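Local coordinates for Low molecular weight protein-tyrosine-phosphatase YwlE (Bacillus subtilis subsp. subtilis, PDB 4KK3) that removes phosphate from phosphoarginine residues of many proteins, counteracting the arginine kinase McsB, with almost no activity on phosphoserine, phosphothreonine or phosphotyrosine peptides, at residues Ile4-Gly9 with Ser67-Glu72; Ala37-Ser42 with His85-Ile90. One frame throughout, in Å; residues are numbered along the deposited sequence.

Contact 1 of 2, residues Ile4-Gly9 with Ser67-Glu72; sequences IFVCTG and SPLTEE. With PO4 (phosphate ion), chain B.
Phosphate oxygen O3 is gripped by two backbone amides at the end of strand 2-7. Gly9 N donates to PO4 O3 at 2.9 Å and nearly straight, 171°. Thr8 N reaches PO4 O3 at 3.1 Å in a weak, bent bond. The amides of Thr11, Cys12 and Arg13 also bond the phosphate, as part of the P-loop of the low molecular weight phosphatases. The SG of Cys7, the nucleophile, lies 3.4 Å from PO4 O4. Its chi1 of 58° tucks SG between backbone N and C and puts it on the phosphate side.

Behind the loop the contact is apolar. Leu69 CD1 meets Ile4 CD1 at 3.9 Å, the two side chains crossing obliquely. The same methyl of Leu69 lies 4.2 Å from Val6 CG2. Leu69 CB points toward the strand, and the extended chi1 (-173°) carries CD1 on to Ile4 and Val6. Ala37, Ile91 and Phe95 also touch Leu69. Thr70 then N-caps helix 71-76 through OG1 to Leu73 N.

The chemistry is thus split: amides hold the anion at the strand's end, while Ile4 and Val6 are packed in the buried interior. The phosphate probably marks where the phosphoryl group of the substrate binds.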
ATOM      1  N   ILE A   4      -4.520   4.798  -2.909  1.00 14.86           N
ATOM      2  CA  ILE A   4      -3.643   3.852  -3.593  1.00 16.51           C
ATOM      3  C   ILE A   4      -2.319   3.626  -2.848  1.00 16.72           C
ATOM      4  O   ILE A   4      -1.641   4.565  -2.459  1.00 17.34           O
ATOM      5  CB  ILE A   4      -3.410   4.226  -5.078  1.00 21.36           C
ATOM      6  CG1 ILE A   4      -2.550   3.173  -5.777  1.00 22.89           C
ATOM      7  CG2 ILE A   4      -2.757   5.577  -5.211  1.00 27.14           C
ATOM      8  CD1 ILE A   4      -2.651   3.225  -7.281  1.00 28.28           C
ATOM      9  N   PHE A   5      -1.975   2.358  -2.636  1.00 13.77           N
ATOM     10  CA  PHE A   5      -0.701   1.982  -2.022  1.00 14.34           C
ATOM     11  C   PHE A   5       0.293   1.679  -3.130  1.00 11.75           C
ATOM     12  O   PHE A   5      -0.050   1.011  -4.088  1.00 14.20           O
ATOM     13  CB  PHE A   5      -0.893   0.733  -1.145  1.00 14.17           C
ATOM     14  CG  PHE A   5      -1.767   0.976   0.047  1.00 13.69           C
ATOM     15  CD1 PHE A   5      -1.307   1.743   1.106  1.00 15.69           C
ATOM     16  CD2 PHE A   5      -3.047   0.440   0.105  1.00 17.80           C
ATOM     17  CE1 PHE A   5      -2.103   1.983   2.203  1.00 19.71           C
ATOM     18  CE2 PHE A   5      -3.865   0.673   1.202  1.00 16.44           C
ATOM     19  CZ  PHE A   5      -3.394   1.430   2.262  1.00 17.34           C
ATOM     20  N   VAL A   6       1.520   2.180  -3.015  1.00 11.12           N
ATOM     21  CA  VAL A   6       2.505   2.004  -4.084  1.00 11.51           C
ATOM     22  C   VAL A   6       3.818   1.405  -3.571  1.00 15.01           C
ATOM     23  O   VAL A   6       4.354   1.854  -2.549  1.00 15.52           O
ATOM     24  CB  VAL A   6       2.835   3.368  -4.753  1.00 13.49           C
ATOM     25  CG1 VAL A   6       3.959   3.181  -5.776  1.00 13.64           C
ATOM     26  CG2 VAL A   6       1.606   3.948  -5.418  1.00 14.75           C
ATOM     27  N   CYS A   7       4.336   0.396  -4.272  1.00 17.44           N
ATOM     28  CA  CYS A   7       5.667  -0.133  -3.964  1.00 15.25           C
ATOM     29  C   CYS A   7       6.461  -0.277  -5.257  1.00 17.72           C
ATOM     30  O   CYS A   7       6.185   0.415  -6.230  1.00 17.95           O
ATOM     31  CB  CYS A   7       5.595  -1.465  -3.188  1.00 18.98           C
ATOM     32  SG  CYS A   7       4.699  -2.805  -4.027  1.00 18.41           S
ATOM     33  N   THR A   8       7.452  -1.160  -5.271  1.00 16.95           N
ATOM     34  CA  THR A   8       8.262  -1.324  -6.470  1.00 18.97           C
ATOM     35  C   THR A   8       7.594  -2.304  -7.454  1.00 18.78           C
ATOM     36  O   THR A   8       7.213  -1.939  -8.568  1.00 20.83           O
ATOM     37  CB  THR A   8       9.673  -1.828  -6.107  1.00 24.57           C
ATOM     38  OG1 THR A   8      10.302  -0.904  -5.205  1.00 21.64           O
ATOM     39  CG2 THR A   8      10.526  -1.987  -7.357  1.00 23.65           C
ATOM     40  N   GLY A   9       7.442  -3.554  -7.039  1.00 19.21           N
ATOM     41  CA  GLY A   9       6.955  -4.570  -7.957  1.00 21.85           C
ATOM     42  C   GLY A   9       5.446  -4.750  -7.983  1.00 16.60           C
ATOM     43  O   GLY A   9       4.915  -5.364  -8.910  1.00 20.87           O
ATOM     44  N   SER A  67      -0.083  -4.362 -11.197  1.00 21.80           N
ATOM     45  CA  SER A  67      -0.484  -3.258 -12.062  1.00 23.08           C
ATOM     46  C   SER A  67       0.561  -2.148 -12.003  1.00 20.66           C
ATOM     47  O   SER A  67       1.026  -1.794 -10.924  1.00 21.44           O
ATOM     48  CB  SER A  67      -1.849  -2.719 -11.625  1.00 34.77           C
ATOM     49  OG  SER A  67      -2.188  -1.540 -12.334  1.00 47.31           O
ATOM     50  N   PRO A  68       0.932  -1.591 -13.167  1.00 22.66           N
ATOM     51  CA  PRO A  68       1.851  -0.451 -13.138  1.00 23.23           C
ATOM     52  C   PRO A  68       1.100   0.795 -12.718  1.00 23.51           C
ATOM     53  O   PRO A  68      -0.093   0.933 -12.992  1.00 25.29           O
ATOM     54  CB  PRO A  68       2.291  -0.319 -14.600  1.00 27.63           C
ATOM     55  CG  PRO A  68       1.147  -0.872 -15.382  1.00 32.24           C
ATOM     56  CD  PRO A  68       0.598  -2.005 -14.542  1.00 27.15           C
ATOM     57  N   LEU A  69       1.791   1.700 -12.046  1.00 23.53           N
ATOM     58  CA  LEU A  69       1.202   2.978 -11.737  1.00 21.85           C
ATOM     59  C   LEU A  69       1.102   3.775 -13.038  1.00 26.17           C
ATOM     60  O   LEU A  69       2.007   3.729 -13.865  1.00 30.48           O
ATOM     61  CB  LEU A  69       2.065   3.700 -10.717  1.00 23.65           C
ATOM     62  CG  LEU A  69       1.506   4.992 -10.146  1.00 25.57           C
ATOM     63  CD1 LEU A  69       0.252   4.746  -9.329  1.00 21.99           C
ATOM     64  CD2 LEU A  69       2.572   5.614  -9.298  1.00 24.34           C
ATOM     65  N   THR A  70      -0.007   4.476 -13.230  1.00 22.68           N
ATOM     66  CA  THR A  70      -0.207   5.262 -14.444  1.00 31.05           C
ATOM     67  C   THR A  70      -0.643   6.670 -14.093  1.00 30.03           C
ATOM     68  O   THR A  70      -1.048   6.935 -12.959  1.00 28.52           O
ATOM     69  CB  THR A  70      -1.302   4.669 -15.331  1.00 32.75           C
ATOM     70  OG1 THR A  70      -2.544   4.706 -14.622  1.00 33.88           O
ATOM     71  CG2 THR A  70      -0.966   3.240 -15.718  1.00 33.83           C
ATOM     72  N   GLU A  71      -0.575   7.564 -15.078  1.00 34.48           N
ATOM     73  CA  GLU A  71      -1.007   8.943 -14.893  1.00 33.02           C
ATOM     74  C   GLU A  71      -2.476   9.002 -14.481  1.00 32.51           C
ATOM     75  O   GLU A  71      -2.847   9.778 -13.604  1.00 33.39           O
ATOM     76  CB  GLU A  71      -0.772   9.756 -16.171  1.00 39.81           C
ATOM     77  CG  GLU A  71      -1.375  11.154 -16.157  1.00 46.64           C
ATOM     78  CD  GLU A  71      -0.648  12.109 -15.227  1.00 50.56           C
ATOM     79  OE1 GLU A  71       0.545  11.874 -14.939  1.00 47.42           O
ATOM     80  OE2 GLU A  71      -1.271  13.102 -14.789  1.00 54.44           O
ATOM     81  N   GLU A  72      -3.303   8.162 -15.102  1.00 31.68           N
ATOM     82  CA  GLU A  72      -4.729   8.110 -14.786  1.00 39.33           C
ATOM     83  C   GLU A  72      -4.993   7.775 -13.318  1.00 36.43           C
ATOM     84  O   GLU A  72      -5.833   8.407 -12.673  1.00 37.76           O
ATOM     85  CB  GLU A  72      -5.441   7.090 -15.673  1.00 49.49           C
ATOM     86  CG  GLU A  72      -6.951   7.090 -15.515  1.00 59.13           C
ATOM     87  CD  GLU A  72      -7.579   5.776 -15.938  1.00 65.65           C
ATOM     88  OE1 GLU A  72      -7.464   4.793 -15.172  1.00 64.44           O
ATOM     89  OE2 GLU A  72      -8.182   5.727 -17.031  1.00 69.79           O
TER
HETATM   90  P   PO4 B 201       7.465  -5.245  -3.671  1.00 21.57           P
HETATM   91  O1  PO4 B 201       7.003  -4.963  -2.273  1.00 19.49           O
HETATM   92  O2  PO4 B 201       8.562  -6.300  -3.618  1.00 22.18           O
HETATM   93  O3  PO4 B 201       8.104  -3.964  -4.235  1.00 19.44           O
HETATM   94  O4  PO4 B 201       6.395  -5.702  -4.613  1.00 22.63           O

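Contact 2 of 2, residues Ala37-Ser42 with His85-Ile90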
ATOM      1  N   ALA A  37      -0.507  -0.259  -6.765  1.00 16.69           N
ATOM      2  CA  ALA A  37       0.246  -0.299  -8.023  1.00 16.90           C
ATOM      3  C   ALA A  37       1.756  -0.226  -7.754  1.00 15.34           C
ATOM      4  O   ALA A  37       2.175  -0.024  -6.621  1.00 16.68           O
ATOM      5  CB  ALA A  37      -0.197   0.841  -8.948  1.00 19.26           C
ATOM      6  N   GLY A  38       2.571  -0.435  -8.781  1.00 17.01           N
ATOM      7  CA  GLY A  38       4.009  -0.460  -8.581  1.00 17.31           C
ATOM      8  C   GLY A  38       4.718   0.475  -9.549  1.00 17.50           C
ATOM      9  O   GLY A  38       4.289   0.629 -10.695  1.00 21.33           O
ATOM     10  N   VAL A  39       5.790   1.100  -9.093  1.00 17.59           N
ATOM     11  CA  VAL A  39       6.543   1.988  -9.984  1.00 18.72           C
ATOM     12  C   VAL A  39       7.354   1.234 -11.039  1.00 21.22           C
ATOM     13  O   VAL A  39       7.659   1.784 -12.099  1.00 25.19           O
ATOM     14  CB  VAL A  39       7.441   2.974  -9.205  1.00 20.83           C
ATOM     15  CG1 VAL A  39       6.590   3.879  -8.373  1.00 22.37           C
ATOM     16  CG2 VAL A  39       8.419   2.235  -8.313  1.00 25.04           C
ATOM     17  N   PHE A  40       7.707  -0.016 -10.755  1.00 20.41           N
ATOM     18  CA  PHE A  40       8.398  -0.840 -11.750  1.00 23.25           C
ATOM     19  C   PHE A  40       7.727  -2.201 -11.848  1.00 25.79           C
ATOM     20  O   PHE A  40       8.375  -3.240 -11.752  1.00 32.30           O
ATOM     21  CB  PHE A  40       9.895  -0.981 -11.427  1.00 28.15           C
ATOM     22  CG  PHE A  40      10.655   0.311 -11.536  1.00 26.24           C
ATOM     23  CD1 PHE A  40      10.702   0.996 -12.738  1.00 31.77           C
ATOM     24  CD2 PHE A  40      11.315   0.845 -10.440  1.00 24.38           C
ATOM     25  CE1 PHE A  40      11.389   2.197 -12.844  1.00 34.62           C
ATOM     26  CE2 PHE A  40      11.997   2.047 -10.535  1.00 27.78           C
ATOM     27  CZ  PHE A  40      12.034   2.725 -11.737  1.00 32.55           C
ATOM     28  N   ALA A  41       6.412  -2.175 -12.030  1.00 21.18           N
ATOM     29  CA  ALA A  41       5.609  -3.392 -12.018  1.00 20.97           C
ATOM     30  C   ALA A  41       5.335  -3.860 -13.439  1.00 36.83           C
ATOM     31  O   ALA A  41       5.329  -3.062 -14.371  1.00 43.28           O
ATOM     32  CB  ALA A  41       4.303  -3.126 -11.307  1.00 22.45           C
ATOM     33  N   SER A  42       5.113  -5.161 -13.601  1.00 42.08           N
ATOM     34  CA  SER A  42       4.564  -5.691 -14.843  1.00 51.60           C
ATOM     35  C   SER A  42       3.068  -5.868 -14.622  1.00 53.33           C
ATOM     36  O   SER A  42       2.623  -5.945 -13.487  1.00 44.47           O
ATOM     37  CB  SER A  42       5.191  -7.042 -15.173  1.00 54.33           C
ATOM     38  OG  SER A  42       6.595  -7.010 -14.996  1.00 57.87           O
ATOM     39  N   HIS A  85      10.601   6.518   0.869  1.00 19.72           N
ATOM     40  CA  HIS A  85      10.818   7.874   0.392  1.00 23.44           C
ATOM     41  C   HIS A  85      11.353   7.866  -1.047  1.00 21.51           C
ATOM     42  O   HIS A  85      11.032   8.738  -1.842  1.00 20.91           O
ATOM     43  CB  HIS A  85      11.703   8.677   1.364  1.00 26.44           C
ATOM     44  CG  HIS A  85      10.942   9.264   2.519  1.00 33.80           C
ATOM     45  ND1 HIS A  85      10.724   8.578   3.695  1.00 40.18           N
ATOM     46  CD2 HIS A  85      10.335  10.467   2.670  1.00 33.23           C
ATOM     47  CE1 HIS A  85      10.015   9.330   4.519  1.00 38.90           C
ATOM     48  NE2 HIS A  85       9.775  10.485   3.924  1.00 40.80           N
ATOM     49  N   GLN A  86      12.124   6.849  -1.396  1.00 22.50           N
ATOM     50  CA  GLN A  86      12.545   6.686  -2.778  1.00 23.77           C
ATOM     51  C   GLN A  86      11.363   6.458  -3.727  1.00 18.23           C
ATOM     52  O   GLN A  86      11.387   6.898  -4.869  1.00 21.07           O
ATOM     53  CB  GLN A  86      13.528   5.528  -2.906  1.00 29.36           C
ATOM     54  CG  GLN A  86      14.088   5.399  -4.290  1.00 31.92           C
ATOM     55  CD  GLN A  86      14.860   6.636  -4.712  1.00 35.22           C
ATOM     56  OE1 GLN A  86      14.394   7.433  -5.528  1.00 43.05           O
ATOM     57  NE2 GLN A  86      16.041   6.804  -4.151  1.00 32.38           N
ATOM     58  N   HIS A  87      10.329   5.755  -3.265  1.00 18.14           N
ATOM     59  CA  HIS A  87       9.145   5.620  -4.105  1.00 17.35           C
ATOM     60  C   HIS A  87       8.514   6.981  -4.412  1.00 20.01           C
ATOM     61  O   HIS A  87       8.102   7.210  -5.535  1.00 19.76           O
ATOM     62  CB  HIS A  87       8.118   4.709  -3.458  1.00 14.78           C
ATOM     63  CG  HIS A  87       8.522   3.270  -3.442  1.00 18.53           C
ATOM     64  ND1 HIS A  87       8.161   2.414  -2.423  1.00 19.47           N
ATOM     65  CD2 HIS A  87       9.235   2.531  -4.322  1.00 21.32           C
ATOM     66  CE1 HIS A  87       8.644   1.209  -2.674  1.00 23.37           C
ATOM     67  NE2 HIS A  87       9.300   1.253  -3.820  1.00 20.69           N
ATOM     68  N   LYS A  88       8.446   7.870  -3.420  1.00 20.63           N
ATOM     69  CA  LYS A  88       7.947   9.239  -3.633  1.00 26.82           C
ATOM     70  C   LYS A  88       8.713   9.967  -4.718  1.00 26.09           C
ATOM     71  O   LYS A  88       8.136  10.693  -5.529  1.00 25.91           O
ATOM     72  CB  LYS A  88       8.051  10.066  -2.351  1.00 29.12           C
ATOM     73  CG  LYS A  88       7.068   9.657  -1.285  1.00 27.06           C
ATOM     74  CD  LYS A  88       7.198  10.481  -0.008  1.00 28.84           C
ATOM     75  CE  LYS A  88       7.303  11.969  -0.260  1.00 37.32           C
ATOM     76  NZ  LYS A  88       7.374  12.702   1.039  1.00 34.42           N
ATOM     77  N   GLN A  89      10.023   9.763  -4.717  1.00 23.17           N
ATOM     78  CA  GLN A  89      10.926  10.382  -5.679  1.00 31.36           C
ATOM     79  C   GLN A  89      10.674   9.890  -7.088  1.00 28.20           C
ATOM     80  O   GLN A  89      10.675  10.672  -8.048  1.00 23.70           O
ATOM     81  CB  GLN A  89      12.377  10.094  -5.292  1.00 33.11           C
ATOM     82  CG  GLN A  89      12.803  10.771  -4.018  1.00 39.09           C
ATOM     83  CD  GLN A  89      12.552  12.267  -4.068  1.00 47.89           C
ATOM     84  OE1 GLN A  89      12.773  12.916  -5.093  1.00 49.73           O
ATOM     85  NE2 GLN A  89      12.056  12.817  -2.970  1.00 50.34           N
ATOM     86  N   ILE A  90      10.489   8.585  -7.222  1.00 23.56           N
ATOM     87  CA  ILE A  90      10.187   8.018  -8.517  1.00 21.06           C
ATOM     88  C   ILE A  90       8.836   8.511  -9.007  1.00 21.15           C
ATOM     89  O   ILE A  90       8.687   8.814 -10.188  1.00 26.71           O
ATOM     90  CB  ILE A  90      10.183   6.474  -8.466  1.00 21.43           C
ATOM     91  CG1 ILE A  90      11.551   5.959  -8.022  1.00 31.33           C
ATOM     92  CG2 ILE A  90       9.805   5.881  -9.829  1.00 22.24           C
ATOM     93  CD1 ILE A  90      12.671   6.323  -8.958  1.00 41.55           C
TER
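Residues Ala37-Ser42 run off the end of strand 33-38 into a loop, and His85-Ile90 form the start of helix 85-94. The helix hydrogen bonds Gln89 N to His85 O and Ile90 N to Gln86 O lie within this part. The backbones come nearest at Val39 and Ile90, whose CA atoms are 7.2 Å apart. No hydrogen bond joins the two segments; side chains make the contact.

Val39 and Ile90 point their CB atoms toward each other's segments, and their side chains cross at about a right angle. Ile90 CG2 lies 3.8 Å from Val39 CB and also touches both valine methyls. With chi1 at -60°, CG2 is the branch that reaches the valine. Phe40 adds an outer contact, with CZ 4.3 Å from Ile90 CG2. Val39 CG2 has a second neighbour, His87 CD2, at 4.1 Å. The imidazole of His87 is met on one carbon by the valine, while its NE2 is hydrogen-bonded to Thr8 OG1. That bond ties the ring to a residue of the substrate-binding loop, and the nearest atoms of the phosphate and the His87 side chain are about 5 Å apart.

Val39 also packs on Val6 and shares backbone hydrogen bonding with Cys7. On the far side of the helix start, Lys88 forms a salt bridge with Glu107 of helix 105-110 and touches strand 102-104. Helix 85-94 thus lies between the loop after strand 33-38 and the elements that follow it in the chain.

Overall arrangement
From the N terminus, strand 2-7 comes first and ends in the phosphate-binding loop. Helix 13-28 leads on to strand 33-38, which lies beside strand 2-7 in the parallel sheet. The chain returns at 67-72, where contact 1 closes a loop against strand 2-7. It then passes through helix 71-76 and strand 79-82, and contact 2 closes a second loop when helix 85-94 meets residues 37-42. The two loops cross, since their segments alternate. The centres of contacts 1 and 2 are about 7 Å apart, and the segments touch directly: Thr8 O lies 3.0 Å from Phe40 N, a probable hydrogen bond. Together they tie two adjacent strands, helix 85-94 and the approach to helix 71-76 around the active site.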